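Local coordinates for protein AvrA (Salmonella typhimurium, PDB 6BE0) that probably transfers acetyl groups from acetyl-CoA to serine and threonine residues of target proteins, and binds inositol hexakisphosphate, at residues A[83-88]-A[196-201]; A[76-81]-A[296-301]; A[208-213]-A[229-234]. All blocks are in the same frame, centred on the assembly; numbering follows the deposited sequence.

Contact 1 (A[83-88]-A[196-201]); sequences YPELNL and KLQLEF. With IHP (inositol hexakisphosphate), chain B.
Tyr83 and Leu199 meet at the edge of the inositol hexakisphosphate pocket of this YopJ-family acetyltransferase, where a type I turn from Tyr83 to Leu86, following helix 65-82, faces the last turn of helix 186-199. The tyrosine has its CG anti to the carbonyl carbon (chi1 -70°), which carries the ring toward the helix and the ligand. Leu199 approaches at about a right angle to it and brings CD2 to 3.8 Å from Tyr83 CE1; its other methyl, CD1, lies 3.6 Å from ligand oxygen O31. A branched side chain suits this place because one methyl can pack against the ring carbons CE1 and CZ while the other borders the phosphate. Lys196 supplies charge instead: bent at chi2 and chi4, its chain turns NZ onto phosphate oxygen O33, a hydrogen bond of 3.0 Å. Lys238, Lys263, Lys291 and His239 also bond the ligand, so the many phosphates are met by a basic pocket. On the side away from the ligand, Gln198 has the largest share of the buried surface. Its amide plane stands at 90° to the carboxylate of Glu85, and NE2 lies 3.7 Å from Glu85 CB. Buried Leu86, which also packs on Ala79 and Asn80, closes the inner side by setting CD1 3.7 Å from Gln198 CB.

Contact 2 (A[76-81]-A[296-301]); sequences VAQANK and YKSLLK
The backbones of helix 65-82 and the C-terminal helix 287-300 come nearest at Gln78 and Leu299, whose CA atoms are 7.3 Å apart, so this helix-helix contact of the YopJ-family fold is bridged by side chains near the surface. Gln78 spans the gap. With CG anti to the backbone N (chi1 175°) and the chain extended beyond it, the residue has the length to lay its amide against the last turn of the partner helix. OE1 lies 3.0 Å from Ser298 CB, a close van der Waals approach. It has no hydrogen bond across the segments: Leu299 N, 3.2 Å from Gln78 OE1, is badly angled, and Ser298 O, also 3.2 Å from Gln78 OE1, is a second acceptor. The other arm of the amide, NE2, makes a weak bond to Glu295 of the same partner helix. The small serine side chain lets the amide lie close to CB, and its hydroxyl turns back to the carbonyl of Ala294 in its own helix. Leu299 packs also on Met71 and Leu75, extending the interface toward earlier turns of helix 65-82. The glutamine and leucine side chains cross obliquely, with Leu299 CD2 beside the amide, 3.5 Å from Gln78 OE1 and 3.7 Å from Gln78 CD.

Contact 3 (A[208-213]-A[229-234]); sequences HEDNIC and DRYLPV
Tyr231 reaches across to Asp210 and links the loop after helix 225-228 to helix 205-212, a helix that lies on the five-stranded mixed sheet of this YopJ-family fold. The contact is one phenol-carboxylate hydrogen bond: these two side chains alone touch, and the segments bury just 82 Å² between them. At that point the fit is close. The phenol OH donates to Asp210 OD2 over 2.8 Å, and the same oxygen lies in the plane of the ring at its edge, 3.1 Å from Tyr231 CE1. The carboxylate is turned 81° against the ring, and the hydroxyl reaches OD2 from its anti side, 30° out of the carboxylate plane. Tyrosine suits the loop because its long, rigid side chain can carry a donor across a wide gap. Aspartate suits the helix because, although the residue is buried, each oxygen has a partner: OD1 forms a salt bridge with Arg215, and OD2 has, besides the phenol, a long and weak ion pair with Lys206. The nearby positive charges would be expected to favour the ionised acid.

Around this point the two backbones stay apart, with Asp210 CA 10.0 Å from Tyr231 CA. The helix is seated on the sheet by Ile212, which packs on Met133. The looser side of the contact is that of Tyr231, which is partly exposed. The far edge of its ring takes no share in the meeting, since Tyr231 CE2 is 4.8 Å from Asp210 OD2. Next to the bonded oxygen, Asp210 CG comes to 3.6 Å from Tyr231 OH.

Contacts 1 and 2 are surface contacts joined through helix 65-82: 76-81 is near its end, and 83-88 is the loop after it. They touch where Asn80 OD1 probably accepts a hydrogen bond from Leu88 N. Contact 3 is partly buried, on the opposite side of the chain's centre from contact 2, with nearest atoms about 16 Å apart. It meets contact 1 through Glu200 and Pro233. Chemistry follows place: contact 1 combines apolar packing with a lysine for phosphate, contact 2 joins two helices without a hydrogen bond between its segments, and contact 3 rests on one phenol-carboxylate bond away from the ligand pockets.

Contact 1 (A[83-88]-A[196-201])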
loop_
_atom_site.group_PDB
_atom_site.type_symbol
_atom_site.label_atom_id
_atom_site.label_comp_id
_atom_site.label_asym_id
_atom_site.label_seq_id
_atom_site.Cartn_x
_atom_site.Cartn_y
_atom_site.Cartn_z
ATOM N N TYR A 83 -8.578 11.023 -8.580
ATOM C CA TYR A 83 -9.409 11.040 -7.374
ATOM C C TYR A 83 -9.140 12.275 -6.516
ATOM O O TYR A 83 -8.252 12.259 -5.666
ATOM C CB TYR A 83 -9.178 9.771 -6.556
ATOM C CG TYR A 83 -9.741 8.548 -7.227
ATOM C CD1 TYR A 83 -11.113 8.368 -7.332
ATOM C CD2 TYR A 83 -8.909 7.578 -7.769
ATOM C CE1 TYR A 83 -11.642 7.259 -7.950
ATOM C CE2 TYR A 83 -9.428 6.461 -8.391
ATOM C CZ TYR A 83 -10.797 6.308 -8.479
ATOM O OH TYR A 83 -11.323 5.201 -9.097
ATOM N N PRO A 84 -9.910 13.354 -6.742
ATOM C CA PRO A 84 -9.741 14.620 -6.015
ATOM C C PRO A 84 -9.886 14.515 -4.493
ATOM O O PRO A 84 -9.342 15.364 -3.784
ATOM C CB PRO A 84 -10.854 15.500 -6.595
ATOM C CG PRO A 84 -11.087 14.958 -7.955
ATOM C CD PRO A 84 -10.899 13.481 -7.829
ATOM N N GLU A 85 -10.602 13.507 -4.003
ATOM C CA GLU A 85 -10.820 13.354 -2.564
ATOM C C GLU A 85 -9.740 12.491 -1.908
ATOM O O GLU A 85 -9.730 12.317 -0.688
ATOM C CB GLU A 85 -12.200 12.748 -2.297
ATOM C CG GLU A 85 -13.359 13.654 -2.697
ATOM C CD GLU A 85 -14.716 13.060 -2.359
ATOM O OE1 GLU A 85 -14.760 11.924 -1.837
ATOM O OE2 GLU A 85 -15.739 13.731 -2.616
ATOM N N LEU A 86 -8.834 11.963 -2.723
ATOM C CA LEU A 86 -7.794 11.055 -2.251
ATOM C C LEU A 86 -6.844 11.721 -1.257
ATOM O O LEU A 86 -6.504 11.133 -0.230
ATOM C CB LEU A 86 -7.000 10.511 -3.441
ATOM C CG LEU A 86 -5.788 9.627 -3.133
ATOM C CD1 LEU A 86 -6.216 8.318 -2.493
ATOM C CD2 LEU A 86 -4.986 9.374 -4.402
ATOM N N ASN A 87 -6.419 12.942 -1.572
ATOM C CA ASN A 87 -5.466 13.677 -0.743
ATOM C C ASN A 87 -4.202 12.869 -0.463
ATOM O O ASN A 87 -3.898 12.553 0.690
ATOM C CB ASN A 87 -6.115 14.095 0.579
ATOM C CG ASN A 87 -7.167 15.171 0.399
ATOM O OD1 ASN A 87 -7.193 15.869 -0.615
ATOM N ND2 ASN A 87 -8.036 15.318 1.391
ATOM N N LEU A 88 -3.470 12.541 -1.522
ATOM C CA LEU A 88 -2.240 11.771 -1.389
ATOM C C LEU A 88 -1.016 12.678 -1.420
ATOM O O LEU A 88 -0.910 13.570 -2.263
ATOM C CB LEU A 88 -2.141 10.722 -2.498
ATOM C CG LEU A 88 -0.969 9.742 -2.389
ATOM C CD1 LEU A 88 -1.004 8.983 -1.067
ATOM C CD2 LEU A 88 -0.988 8.770 -3.559
ATOM N N LYS A 196 -7.123 2.623 -2.803
ATOM C CA LYS A 196 -8.152 1.776 -2.206
ATOM C C LYS A 196 -8.578 2.296 -0.832
ATOM O O LYS A 196 -9.735 2.146 -0.439
ATOM C CB LYS A 196 -7.658 0.333 -2.087
ATOM C CG LYS A 196 -7.538 -0.400 -3.417
ATOM C CD LYS A 196 -8.904 -0.639 -4.048
ATOM C CE LYS A 196 -8.796 -1.410 -5.355
ATOM N NZ LYS A 196 -8.131 -0.616 -6.428
ATOM N N LEU A 197 -7.643 2.905 -0.105
ATOM C CA LEU A 197 -7.954 3.501 1.191
ATOM C C LEU A 197 -9.023 4.582 1.042
ATOM O O LEU A 197 -9.821 4.813 1.952
ATOM C CB LEU A 197 -6.696 4.090 1.836
ATOM C CG LEU A 197 -5.690 3.099 2.428
ATOM C CD1 LEU A 197 -4.383 3.806 2.762
ATOM C CD2 LEU A 197 -6.256 2.416 3.661
ATOM N N GLN A 198 -9.029 5.242 -0.112
ATOM C CA GLN A 198 -10.033 6.256 -0.414
ATOM C C GLN A 198 -11.367 5.611 -0.780
ATOM O O GLN A 198 -12.413 5.992 -0.258
ATOM C CB GLN A 198 -9.548 7.157 -1.556
ATOM C CG GLN A 198 -10.652 7.897 -2.309
ATOM C CD GLN A 198 -11.525 8.738 -1.402
ATOM O OE1 GLN A 198 -11.133 9.078 -0.284
ATOM N NE2 GLN A 198 -12.719 9.078 -1.878
ATOM N N LEU A 199 -11.319 4.636 -1.680
ATOM C CA LEU A 199 -12.525 4.005 -2.202
ATOM C C LEU A 199 -13.246 3.170 -1.146
ATOM O O LEU A 199 -14.465 2.999 -1.207
ATOM C CB LEU A 199 -12.175 3.132 -3.407
ATOM C CG LEU A 199 -11.548 3.884 -4.582
ATOM C CD1 LEU A 199 -10.859 2.921 -5.535
ATOM C CD2 LEU A 199 -12.603 4.701 -5.313
ATOM N N GLU A 200 -12.488 2.655 -0.183
ATOM C CA GLU A 200 -13.043 1.822 0.880
ATOM C C GLU A 200 -13.179 2.622 2.171
ATOM O O GLU A 200 -13.024 2.080 3.265
ATOM C CB GLU A 200 -12.158 0.595 1.116
ATOM C CG GLU A 200 -11.929 -0.267 -0.119
ATOM C CD GLU A 200 -13.159 -1.048 -0.536
ATOM O OE1 GLU A 200 -14.220 -0.893 0.108
ATOM O OE2 GLU A 200 -13.059 -1.826 -1.510
ATOM N N PHE A 201 -13.471 3.912 2.028
ATOM C CA PHE A 201 -13.541 4.829 3.161
ATOM C C PHE A 201 -14.421 4.298 4.292
ATOM O O PHE A 201 -13.966 4.171 5.427
ATOM C CB PHE A 201 -14.063 6.193 2.701
ATOM C CG PHE A 201 -14.091 7.229 3.789
ATOM C CD1 PHE A 201 -15.179 7.330 4.642
ATOM C CD2 PHE A 201 -13.031 8.103 3.959
ATOM C CE1 PHE A 201 -15.206 8.279 5.646
ATOM C CE2 PHE A 201 -13.053 9.053 4.959
ATOM C CZ PHE A 201 -14.143 9.142 5.803
HETATM C C1 IHP B . -9.732 0.213 -10.957
HETATM C C2 IHP B . -8.327 -0.039 -10.422
HETATM C C3 IHP B . -7.835 -1.424 -10.805
HETATM C C4 IHP B . -7.932 -1.636 -12.302
HETATM C C5 IHP B . -9.392 -1.559 -12.707
HETATM C C6 IHP B . -9.947 -0.172 -12.419
HETATM O O11 IHP B . -10.040 1.582 -10.761
HETATM P P1 IHP B . -10.999 1.969 -9.546
HETATM O O21 IHP B . -10.499 3.241 -8.897
HETATM O O31 IHP B . -11.014 0.872 -8.502
HETATM O O41 IHP B . -12.394 2.188 -10.069
HETATM O O12 IHP B . -7.420 0.977 -10.905
HETATM P P2 IHP B . -6.716 1.960 -9.883
HETATM O O22 IHP B . -7.736 2.613 -8.981
HETATM O O32 IHP B . -5.728 1.213 -9.018
HETATM O O42 IHP B . -5.985 3.039 -10.650
HETATM O O13 IHP B . -6.492 -1.604 -10.352
HETATM P P3 IHP B . -6.202 -2.625 -9.164
HETATM O O23 IHP B . -5.136 -2.060 -8.257
HETATM O O33 IHP B . -7.449 -2.882 -8.350
HETATM O O43 IHP B . -5.709 -3.930 -9.732
HETATM O O14 IHP B . -7.310 -2.877 -12.685
HETATM P P4 IHP B . -7.912 -4.337 -12.359
HETATM O O24 IHP B . -6.802 -5.232 -11.855
HETATM O O34 IHP B . -9.002 -4.281 -11.313
HETATM O O44 IHP B . -8.458 -4.952 -13.618
HETATM O O15 IHP B . -9.577 -1.883 -14.086
HETATM P P5 IHP B . -10.928 -2.580 -14.531
HETATM O O25 IHP B . -11.974 -2.425 -13.448
HETATM O O35 IHP B . -11.421 -1.934 -15.801
HETATM O O45 IHP B . -10.708 -4.052 -14.783
HETATM O O16 IHP B . -9.356 0.789 -13.291
HETATM P P6 IHP B . -10.282 1.773 -14.080
HETATM O O26 IHP B . -9.481 2.484 -15.139
HETATM O O36 IHP B . -11.405 1.011 -14.735
HETATM O O46 IHP B . -10.862 2.806 -13.146
#

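Contact 2 (A[76-81]-A[296-301])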
loop_
_atom_site.group_PDB
_atom_site.type_symbol
_atom_site.label_atom_id
_atom_site.label_comp_id
_atom_site.label_asym_id
_atom_site.label_seq_id
_atom_site.Cartn_x
_atom_site.Cartn_y
_atom_site.Cartn_z
ATOM N N VAL A 76 1.802 10.015 -8.152
ATOM C CA VAL A 76 0.968 10.579 -7.101
ATOM C C VAL A 76 0.110 11.714 -7.657
ATOM O O VAL A 76 -1.078 11.812 -7.348
ATOM C CB VAL A 76 1.827 11.084 -5.923
ATOM C CG1 VAL A 76 0.997 11.915 -4.946
ATOM C CG2 VAL A 76 2.464 9.906 -5.204
ATOM N N ALA A 77 0.716 12.568 -8.478
ATOM C CA ALA A 77 -0.014 13.647 -9.133
ATOM C C ALA A 77 -1.132 13.080 -10.006
ATOM O O ALA A 77 -2.229 13.632 -10.073
ATOM C CB ALA A 77 0.928 14.498 -9.967
ATOM N N GLN A 78 -0.838 11.969 -10.670
ATOM C CA GLN A 78 -1.812 11.289 -11.513
ATOM C C GLN A 78 -2.986 10.767 -10.691
ATOM O O GLN A 78 -4.145 10.919 -11.077
ATOM C CB GLN A 78 -1.143 10.136 -12.267
ATOM C CG GLN A 78 -2.098 9.285 -13.082
ATOM C CD GLN A 78 -1.375 8.348 -14.028
ATOM O OE1 GLN A 78 -1.269 8.618 -15.226
ATOM N NE2 GLN A 78 -0.871 7.239 -13.495
ATOM N N ALA A 79 -2.678 10.148 -9.558
ATOM C CA ALA A 79 -3.700 9.564 -8.699
ATOM C C ALA A 79 -4.635 10.633 -8.144
ATOM O O ALA A 79 -5.844 10.419 -8.036
ATOM C CB ALA A 79 -3.050 8.788 -7.562
ATOM N N ASN A 80 -4.072 11.784 -7.793
ATOM C CA ASN A 80 -4.856 12.872 -7.223
ATOM C C ASN A 80 -5.814 13.480 -8.240
ATOM O O ASN A 80 -6.942 13.843 -7.901
ATOM C CB ASN A 80 -3.934 13.957 -6.667
ATOM C CG ASN A 80 -3.287 13.558 -5.354
ATOM O OD1 ASN A 80 -3.920 12.939 -4.499
ATOM N ND2 ASN A 80 -2.017 13.913 -5.189
ATOM N N LYS A 81 -5.366 13.595 -9.485
ATOM C CA LYS A 81 -6.217 14.119 -10.547
ATOM C C LYS A 81 -7.382 13.165 -10.782
ATOM O O LYS A 81 -8.528 13.590 -10.933
ATOM C CB LYS A 81 -5.421 14.322 -11.838
ATOM C CG LYS A 81 -6.170 15.113 -12.899
ATOM C CD LYS A 81 -5.264 15.510 -14.053
ATOM C CE LYS A 81 -6.025 16.299 -15.109
ATOM N NZ LYS A 81 -5.141 16.743 -16.225
ATOM N N TYR A 296 2.560 3.362 -15.362
ATOM C CA TYR A 296 3.487 4.092 -16.223
ATOM C C TYR A 296 2.817 4.512 -17.529
ATOM O O TYR A 296 2.970 5.649 -17.977
ATOM C CB TYR A 296 4.726 3.247 -16.536
ATOM C CG TYR A 296 5.696 3.069 -15.385
ATOM C CD1 TYR A 296 5.344 3.399 -14.081
ATOM C CD2 TYR A 296 6.974 2.577 -15.609
ATOM C CE1 TYR A 296 6.235 3.235 -13.037
ATOM C CE2 TYR A 296 7.871 2.411 -14.571
ATOM C CZ TYR A 296 7.498 2.741 -13.289
ATOM O OH TYR A 296 8.394 2.574 -12.260
ATOM N N LYS A 297 2.082 3.587 -18.139
ATOM C CA LYS A 297 1.426 3.852 -19.414
ATOM C C LYS A 297 0.421 4.995 -19.300
ATOM O O LYS A 297 0.223 5.751 -20.250
ATOM C CB LYS A 297 0.724 2.595 -19.932
ATOM C CG LYS A 297 1.652 1.585 -20.590
ATOM C CD LYS A 297 0.868 0.425 -21.182
ATOM C CE LYS A 297 1.771 -0.569 -21.889
ATOM N NZ LYS A 297 0.988 -1.670 -22.513
ATOM N N SER A 298 -0.207 5.118 -18.136
ATOM C CA SER A 298 -1.196 6.169 -17.913
ATOM C C SER A 298 -0.560 7.554 -17.990
ATOM O O SER A 298 -1.204 8.517 -18.406
ATOM C CB SER A 298 -1.879 5.987 -16.555
ATOM O OG SER A 298 -2.585 4.760 -16.497
ATOM N N LEU A 299 0.704 7.653 -17.589
ATOM C CA LEU A 299 1.425 8.920 -17.650
ATOM C C LEU A 299 1.682 9.329 -19.098
ATOM O O LEU A 299 1.796 10.516 -19.406
ATOM C CB LEU A 299 2.750 8.827 -16.889
ATOM C CG LEU A 299 2.653 8.611 -15.377
ATOM C CD1 LEU A 299 4.032 8.345 -14.793
ATOM C CD2 LEU A 299 2.009 9.808 -14.693
ATOM N N LEU A 300 1.771 8.340 -19.981
ATOM C CA LEU A 300 2.009 8.594 -21.397
ATOM C C LEU A 300 0.726 8.999 -22.118
ATOM O O LEU A 300 0.771 9.738 -23.100
ATOM C CB LEU A 300 2.612 7.358 -22.067
ATOM C CG LEU A 300 3.946 6.884 -21.488
ATOM C CD1 LEU A 300 4.382 5.577 -22.132
ATOM C CD2 LEU A 300 5.018 7.948 -21.663
ATOM N N LYS A 301 -0.413 8.516 -21.631
ATOM C CA LYS A 301 -1.698 8.825 -22.251
ATOM C C LYS A 301 -2.031 10.311 -22.107
ATOM O O LYS A 301 -1.942 10.860 -21.009
ATOM C CB LYS A 301 -2.809 7.975 -21.635
ATOM C CG LYS A 301 -2.685 6.492 -21.935
ATOM C CD LYS A 301 -3.714 5.672 -21.173
ATOM C CE LYS A 301 -3.496 4.182 -21.394
ATOM N NZ LYS A 301 -4.495 3.351 -20.668
#

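Contact 3 (A[208-213]-A[229-234])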
loop_
_atom_site.group_PDB
_atom_site.type_symbol
_atom_site.label_atom_id
_atom_site.label_comp_id
_atom_site.label_asym_id
_atom_site.label_seq_id
_atom_site.Cartn_x
_atom_site.Cartn_y
_atom_site.Cartn_z
ATOM N N HIS A 208 -10.078 2.274 12.105
ATOM C CA HIS A 208 -9.695 3.589 12.608
ATOM C C HIS A 208 -10.337 3.849 13.965
ATOM O O HIS A 208 -9.743 4.478 14.841
ATOM C CB HIS A 208 -10.102 4.684 11.622
ATOM C CG HIS A 208 -9.138 4.867 10.494
ATOM N ND1 HIS A 208 -7.881 5.402 10.670
ATOM C CD2 HIS A 208 -9.249 4.592 9.172
ATOM C CE1 HIS A 208 -7.257 5.447 9.507
ATOM N NE2 HIS A 208 -8.065 4.963 8.582
ATOM N N GLU A 209 -11.559 3.359 14.123
ATOM C CA GLU A 209 -12.305 3.529 15.359
ATOM C C GLU A 209 -11.646 2.747 16.490
ATOM O O GLU A 209 -11.477 3.257 17.596
ATOM C CB GLU A 209 -13.752 3.076 15.159
ATOM C CG GLU A 209 -14.699 3.447 16.285
ATOM C CD GLU A 209 -16.150 3.199 15.921
ATOM O OE1 GLU A 209 -16.400 2.608 14.849
ATOM O OE2 GLU A 209 -17.040 3.600 16.703
ATOM N N ASP A 210 -11.262 1.508 16.198
ATOM C CA ASP A 210 -10.622 0.649 17.188
ATOM C C ASP A 210 -9.209 1.129 17.510
ATOM O O ASP A 210 -8.709 0.911 18.612
ATOM C CB ASP A 210 -10.586 -0.800 16.695
ATOM C CG ASP A 210 -11.941 -1.483 16.783
ATOM O OD1 ASP A 210 -12.821 -0.991 17.523
ATOM O OD2 ASP A 210 -12.122 -2.525 16.119
ATOM N N ASN A 211 -8.566 1.778 16.546
ATOM C CA ASN A 211 -7.258 2.378 16.778
ATOM C C ASN A 211 -7.371 3.510 17.795
ATOM O O ASN A 211 -6.574 3.607 18.729
ATOM C CB ASN A 211 -6.660 2.898 15.469
ATOM C CG ASN A 211 -5.254 3.445 15.643
ATOM O OD1 ASN A 211 -4.529 3.047 16.556
ATOM N ND2 ASN A 211 -4.863 4.363 14.765
ATOM N N ILE A 212 -8.378 4.356 17.604
ATOM C CA ILE A 212 -8.628 5.483 18.495
ATOM C C ILE A 212 -9.023 5.014 19.889
ATOM O O ILE A 212 -8.553 5.554 20.890
ATOM C CB ILE A 212 -9.738 6.397 17.932
ATOM C CG1 ILE A 212 -9.222 7.142 16.701
ATOM C CG2 ILE A 212 -10.204 7.400 18.980
ATOM C CD1 ILE A 212 -10.283 7.932 15.965
ATOM N N CYS A 213 -9.888 4.009 19.951
ATOM C CA CYS A 213 -10.369 3.492 21.226
ATOM C C CYS A 213 -9.360 2.529 21.844
ATOM O O CYS A 213 -9.601 1.972 22.917
ATOM C CB CYS A 213 -11.718 2.797 21.043
ATOM S SG CYS A 213 -13.045 3.902 20.488
ATOM N N ASP A 229 -6.884 -9.216 8.419
ATOM C CA ASP A 229 -7.830 -9.821 7.485
ATOM C C ASP A 229 -9.274 -9.664 7.960
ATOM O O ASP A 229 -10.201 -9.656 7.151
ATOM C CB ASP A 229 -7.510 -11.306 7.281
ATOM C CG ASP A 229 -6.200 -11.529 6.541
ATOM O OD1 ASP A 229 -5.696 -10.577 5.908
ATOM O OD2 ASP A 229 -5.677 -12.663 6.585
ATOM N N ARG A 230 -9.459 -9.538 9.270
ATOM C CA ARG A 230 -10.793 -9.390 9.842
ATOM C C ARG A 230 -11.312 -7.961 9.698
ATOM O O ARG A 230 -12.513 -7.716 9.817
ATOM C CB ARG A 230 -10.788 -9.789 11.318
ATOM C CG ARG A 230 -10.244 -11.181 11.586
ATOM C CD ARG A 230 -10.167 -11.460 13.076
ATOM N NE ARG A 230 -9.376 -12.654 13.366
ATOM C CZ ARG A 230 -8.997 -13.027 14.584
ATOM N NH1 ARG A 230 -9.333 -12.299 15.644
ATOM N NH2 ARG A 230 -8.275 -14.129 14.745
ATOM N N TYR A 231 -10.403 -7.025 9.438
ATOM C CA TYR A 231 -10.752 -5.610 9.338
ATOM C C TYR A 231 -10.901 -5.143 7.893
ATOM O O TYR A 231 -11.838 -4.412 7.564
ATOM C CB TYR A 231 -9.690 -4.747 10.028
ATOM C CG TYR A 231 -9.815 -4.670 11.535
ATOM C CD1 TYR A 231 -10.726 -3.809 12.132
ATOM C CD2 TYR A 231 -9.011 -5.444 12.358
ATOM C CE1 TYR A 231 -10.840 -3.729 13.506
ATOM C CE2 TYR A 231 -9.117 -5.372 13.735
ATOM C CZ TYR A 231 -10.033 -4.512 14.303
ATOM O OH TYR A 231 -10.139 -4.436 15.674
ATOM N N LEU A 232 -9.979 -5.567 7.036
ATOM C CA LEU A 232 -9.826 -4.964 5.716
ATOM C C LEU A 232 -10.668 -5.646 4.635
ATOM O O LEU A 232 -10.910 -6.852 4.699
ATOM C CB LEU A 232 -8.351 -4.981 5.316
ATOM C CG LEU A 232 -7.425 -4.298 6.327
ATOM C CD1 LEU A 232 -5.966 -4.439 5.917
ATOM C CD2 LEU A 232 -7.792 -2.827 6.492
ATOM N N PRO A 233 -11.113 -4.865 3.634
ATOM C CA PRO A 233 -11.978 -5.372 2.563
ATOM C C PRO A 233 -11.212 -6.140 1.489
ATOM O O PRO A 233 -9.982 -6.136 1.484
ATOM C CB PRO A 233 -12.595 -4.097 1.992
ATOM C CG PRO A 233 -11.539 -3.072 2.180
ATOM C CD PRO A 233 -10.843 -3.424 3.471
ATOM N N VAL A 234 -11.949 -6.777 0.584
ATOM C CA VAL A 234 -11.370 -7.673 -0.414
ATOM C C VAL A 234 -10.455 -6.943 -1.395
ATOM O O VAL A 234 -9.453 -7.496 -1.848
ATOM C CB VAL A 234 -12.479 -8.396 -1.214
ATOM C CG1 VAL A 234 -11.881 -9.398 -2.195
ATOM C CG2 VAL A 234 -13.449 -9.095 -0.269
#